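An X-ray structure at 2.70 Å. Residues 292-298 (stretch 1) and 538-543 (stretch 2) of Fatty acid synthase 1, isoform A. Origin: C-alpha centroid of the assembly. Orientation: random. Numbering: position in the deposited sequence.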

ATOM      1  N   GLN A 292     -16.678 -32.156  60.133  1.00 41.03           N
ATOM      2  CA  GLN A 292     -17.185 -33.243  59.307  1.00 41.98           C
ATOM      3  C   GLN A 292     -18.019 -34.222  60.125  1.00 41.82           C
ATOM      4  O   GLN A 292     -19.094 -34.638  59.694  1.00 43.39           O
ATOM      5  CB  GLN A 292     -16.035 -33.982  58.626  1.00 39.37           C
ATOM      6  CG  GLN A 292     -15.559 -33.319  57.353  1.00 35.16           C
ATOM      7  CD  GLN A 292     -14.429 -34.076  56.693  1.00 38.37           C
ATOM      8  OE1 GLN A 292     -14.481 -35.298  56.565  1.00 40.80           O
ATOM      9  NE2 GLN A 292     -13.395 -33.353  56.277  1.00 40.94           N
ATOM     10  N   VAL A 293     -17.516 -34.592  61.298  1.00 40.15           N
ATOM     11  CA  VAL A 293     -18.220 -35.522  62.172  1.00 39.95           C
ATOM     12  C   VAL A 293     -19.546 -34.911  62.621  1.00 40.91           C
ATOM     13  O   VAL A 293     -20.559 -35.605  62.708  1.00 41.92           O
ATOM     14  CB  VAL A 293     -17.347 -35.913  63.380  1.00 42.16           C
ATOM     15  CG1 VAL A 293     -18.141 -36.766  64.376  1.00 42.96           C
ATOM     16  CG2 VAL A 293     -16.104 -36.655  62.912  1.00 40.10           C
ATOM     17  N   ILE A 294     -19.531 -33.613  62.910  1.00 35.85           N
ATOM     18  CA  ILE A 294     -20.728 -32.915  63.366  1.00 35.35           C
ATOM     19  C   ILE A 294     -21.771 -32.892  62.254  1.00 34.35           C
ATOM     20  O   ILE A 294     -22.940 -33.194  62.487  1.00 34.94           O
ATOM     21  CB  ILE A 294     -20.390 -31.487  63.838  1.00 34.84           C
ATOM     22  CG1 ILE A 294     -19.438 -31.537  65.031  1.00 35.09           C
ATOM     23  CG2 ILE A 294     -21.656 -30.726  64.213  1.00 35.80           C
ATOM     24  CD1 ILE A 294     -18.797 -30.208  65.361  1.00 38.10           C
ATOM     25  N   ILE A 295     -21.348 -32.524  61.050  1.00 33.80           N
ATOM     26  CA  ILE A 295     -22.249 -32.490  59.905  1.00 35.64           C
ATOM     27  C   ILE A 295     -22.816 -33.887  59.691  1.00 38.22           C
ATOM     28  O   ILE A 295     -24.019 -34.061  59.490  1.00 39.21           O
ATOM     29  CB  ILE A 295     -21.531 -31.964  58.633  1.00 36.58           C
ATOM     30  CG1 ILE A 295     -21.167 -30.489  58.806  1.00 35.68           C
ATOM     31  CG2 ILE A 295     -22.405 -32.149  57.392  1.00 33.12           C
ATOM     32  CD1 ILE A 295     -20.239 -29.945  57.738  1.00 33.08           C
ATOM     33  N   GLU A 296     -21.935 -34.879  59.740  1.00 37.08           N
ATOM     34  CA  GLU A 296     -22.316 -36.272  59.544  1.00 39.73           C
ATOM     35  C   GLU A 296     -23.390 -36.706  60.542  1.00 43.19           C
ATOM     36  O   GLU A 296     -24.209 -37.571  60.240  1.00 46.01           O
ATOM     37  CB  GLU A 296     -21.080 -37.169  59.663  1.00 40.66           C
ATOM     38  CG  GLU A 296     -21.260 -38.579  59.125  1.00 39.88           C
ATOM     39  CD  GLU A 296     -19.939 -39.321  58.988  1.00 38.65           C
ATOM     40  OE1 GLU A 296     -19.638 -39.808  57.874  1.00 36.53           O
ATOM     41  OE2 GLU A 296     -19.210 -39.435  59.998  1.00 39.28           O
ATOM     42  N   ASN A 297     -23.382 -36.100  61.727  1.00 50.20           N
ATOM     43  CA  ASN A 297     -24.289 -36.496  62.801  1.00 53.95           C
ATOM     44  C   ASN A 297     -25.276 -35.392  63.176  1.00 61.88           C
ATOM     45  O   ASN A 297     -25.608 -35.219  64.348  1.00 64.66           O
ATOM     46  CB  ASN A 297     -23.487 -36.908  64.039  1.00 50.88           C
ATOM     47  CG  ASN A 297     -22.774 -38.233  63.855  1.00 49.30           C
ATOM     48  OD1 ASN A 297     -23.384 -39.296  63.965  1.00 51.08           O
ATOM     49  ND2 ASN A 297     -21.478 -38.175  63.566  1.00 48.67           N
ATOM     50  N   SER A 298     -25.745 -34.650  62.181  1.00 86.18           N
ATOM     51  CA  SER A 298     -26.765 -33.629  62.403  1.00 90.37           C
ATOM     52  C   SER A 298     -28.037 -33.980  61.640  1.00 89.36           C
ATOM     53  O   SER A 298     -28.870 -33.112  61.373  1.00 89.19           O
ATOM     54  CB  SER A 298     -26.258 -32.250  61.981  1.00 93.87           C
ATOM     55  OG  SER A 298     -26.071 -32.184  60.580  1.00 95.24           O
TER
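Stretch 2 (538-543) KDLISN

Stretch 1 is the last part of a helix, residues 292-296, followed by two residues of loop. Stretch 2 is mostly loop and enters a strand at S542 and N543. It passes the C-terminal end of the helix, with L540, I541 and S542 making most of the contact. From D539 to S542 the contact shifts from N297, met by D539, L540 and I541, back to E296, met by I541 and S542. The chain then moves away, and N543 makes no contact. The two segments are far apart in the chain; touching residues are at least 242 positions apart. Together they bury 264 Å², a small contact centred on N297 and I541, whose CA atoms lie 6.3 Å apart.

Q292 makes no contact with stretch 2. Its carbonyl O accepts the helical hydrogen bond from E296 N at 2.9 Å. V293 comes next and points sideways to stretch 2. V293 CG1 lies 4.4 Å from L540 CD2, a loose apolar contact. I294 and I295 stay out of reach of stretch 2.

E296 points toward stretch 2. E296 CG is 3.7 Å from I541 CD1, and E296 OE2 is 3.7 Å from S542 CB. E296 OE2 also accepts a hydrogen bond from the O of water 1 at 3.0 Å. The same water donates to S542 O at 3.0 Å, so it bridges the carboxylate and the strand backbone. The E296 O to I541 CD1 distance of 2.8 Å is too short and is best treated as a model clash.

N297 is the first residue to leave helical phi/psi, at -116/37. Its CA-to-CB bond points sideways, but the end of the side chain comes nearer to stretch 2. N297 OD1 accepts a hydrogen bond from I541 N at 2.7 Å, with an N-H...O angle of 151°. This is the only direct hydrogen bond between the stretches. N297 ND2 donates back to V293 O at 2.9 Å, so one amide group links the last helical turn to the I541 backbone. N297 ND2 also donates to the O of water 1 at 3.3 Å, and lies 3.7 Å from L540 CD2. The L540 side chain likewise ends nearer to stretch 1 than its sideways CA-to-CB bond suggests.

S298 points away and does not touch stretch 2. S298 OG donates to I295 O at 3.0 Å, although the residue is poorly ordered.

The backbone of stretch 2 bends through the contact. D539 has positive phi, 65/39, where the chain leaves a helix. L540 is extended at -82/141, and I541 at -75/-26 turns the chain before the strand. N543 ND2 donates to L540 O at 2.8 Å across this bend.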

ATOM      1  N   LYS A 538     -21.867 -43.352  71.782  1.00 39.19           N
ATOM      2  CA  LYS A 538     -21.612 -42.039  71.197  1.00 37.95           C
ATOM      3  C   LYS A 538     -22.719 -41.653  70.222  1.00 37.93           C
ATOM      4  O   LYS A 538     -22.948 -40.473  69.961  1.00 37.75           O
ATOM      5  CB  LYS A 538     -20.265 -42.037  70.476  1.00 37.08           C
ATOM      6  CG  LYS A 538     -19.111 -42.485  71.342  1.00 37.21           C
ATOM      7  CD  LYS A 538     -17.791 -42.273  70.641  1.00 36.52           C
ATOM      8  CE  LYS A 538     -16.621 -42.733  71.491  1.00 37.81           C
ATOM      9  NZ  LYS A 538     -15.369 -42.796  70.687  1.00 39.15           N
ATOM     10  N   ASP A 539     -23.406 -42.665  69.700  1.00 40.61           N
ATOM     11  CA  ASP A 539     -24.537 -42.462  68.806  1.00 41.75           C
ATOM     12  C   ASP A 539     -24.095 -41.798  67.499  1.00 39.21           C
ATOM     13  O   ASP A 539     -24.795 -40.942  66.951  1.00 37.55           O
ATOM     14  CB  ASP A 539     -25.618 -41.624  69.494  1.00 43.70           C
ATOM     15  CG  ASP A 539     -26.982 -41.794  68.853  1.00 45.72           C
ATOM     16  OD1 ASP A 539     -27.269 -42.899  68.347  1.00 46.41           O
ATOM     17  OD2 ASP A 539     -27.767 -40.822  68.859  1.00 45.24           O
ATOM     18  N   LEU A 540     -22.926 -42.203  67.008  1.00 39.64           N
ATOM     19  CA  LEU A 540     -22.437 -41.762  65.705  1.00 36.23           C
ATOM     20  C   LEU A 540     -23.069 -42.617  64.614  1.00 38.79           C
ATOM     21  O   LEU A 540     -23.228 -43.824  64.786  1.00 38.05           O
ATOM     22  CB  LEU A 540     -20.912 -41.860  65.636  1.00 36.06           C
ATOM     23  CG  LEU A 540     -20.119 -41.136  66.728  1.00 35.96           C
ATOM     24  CD1 LEU A 540     -18.631 -41.372  66.533  1.00 35.92           C
ATOM     25  CD2 LEU A 540     -20.429 -39.642  66.745  1.00 35.14           C
ATOM     26  N   ILE A 541     -23.428 -42.003  63.490  1.00 42.85           N
ATOM     27  CA  ILE A 541     -24.086 -42.748  62.424  1.00 43.21           C
ATOM     28  C   ILE A 541     -23.069 -43.616  61.690  1.00 44.20           C
ATOM     29  O   ILE A 541     -23.426 -44.642  61.112  1.00 47.72           O
ATOM     30  CB  ILE A 541     -24.829 -41.814  61.445  1.00 41.71           C
ATOM     31  CG1 ILE A 541     -23.864 -40.891  60.698  1.00 39.69           C
ATOM     32  CG2 ILE A 541     -25.861 -40.982  62.191  1.00 45.64           C
ATOM     33  CD1 ILE A 541     -24.481 -40.274  59.458  1.00 39.40           C
ATOM     34  N   SER A 542     -21.805 -43.203  61.719  1.00 39.60           N
ATOM     35  CA  SER A 542     -20.739 -43.953  61.063  1.00 37.52           C
ATOM     36  C   SER A 542     -19.715 -44.481  62.067  1.00 36.96           C
ATOM     37  O   SER A 542     -19.057 -43.708  62.761  1.00 35.74           O
ATOM     38  CB  SER A 542     -20.042 -43.075  60.023  1.00 36.01           C
ATOM     39  OG  SER A 542     -18.995 -43.785  59.388  1.00 37.85           O
ATOM     40  N   ASN A 543     -19.585 -45.804  62.123  1.00 35.12           N
ATOM     41  CA  ASN A 543     -18.649 -46.462  63.033  1.00 35.46           C
ATOM     42  C   ASN A 543     -17.827 -47.513  62.296  1.00 35.67           C
ATOM     43  O   ASN A 543     -18.351 -48.547  61.885  1.00 36.32           O
ATOM     44  CB  ASN A 543     -19.399 -47.115  64.198  1.00 36.35           C
ATOM     45  CG  ASN A 543     -20.255 -46.131  64.962  1.00 36.35           C
ATOM     46  OD1 ASN A 543     -19.793 -45.495  65.911  1.00 36.22           O
ATOM     47  ND2 ASN A 543     -21.512 -45.996  64.551  1.00 38.88           N
TER
HETATM   48  O   HOH W   1     -19.936 -40.883  62.535  1.00 30.19           O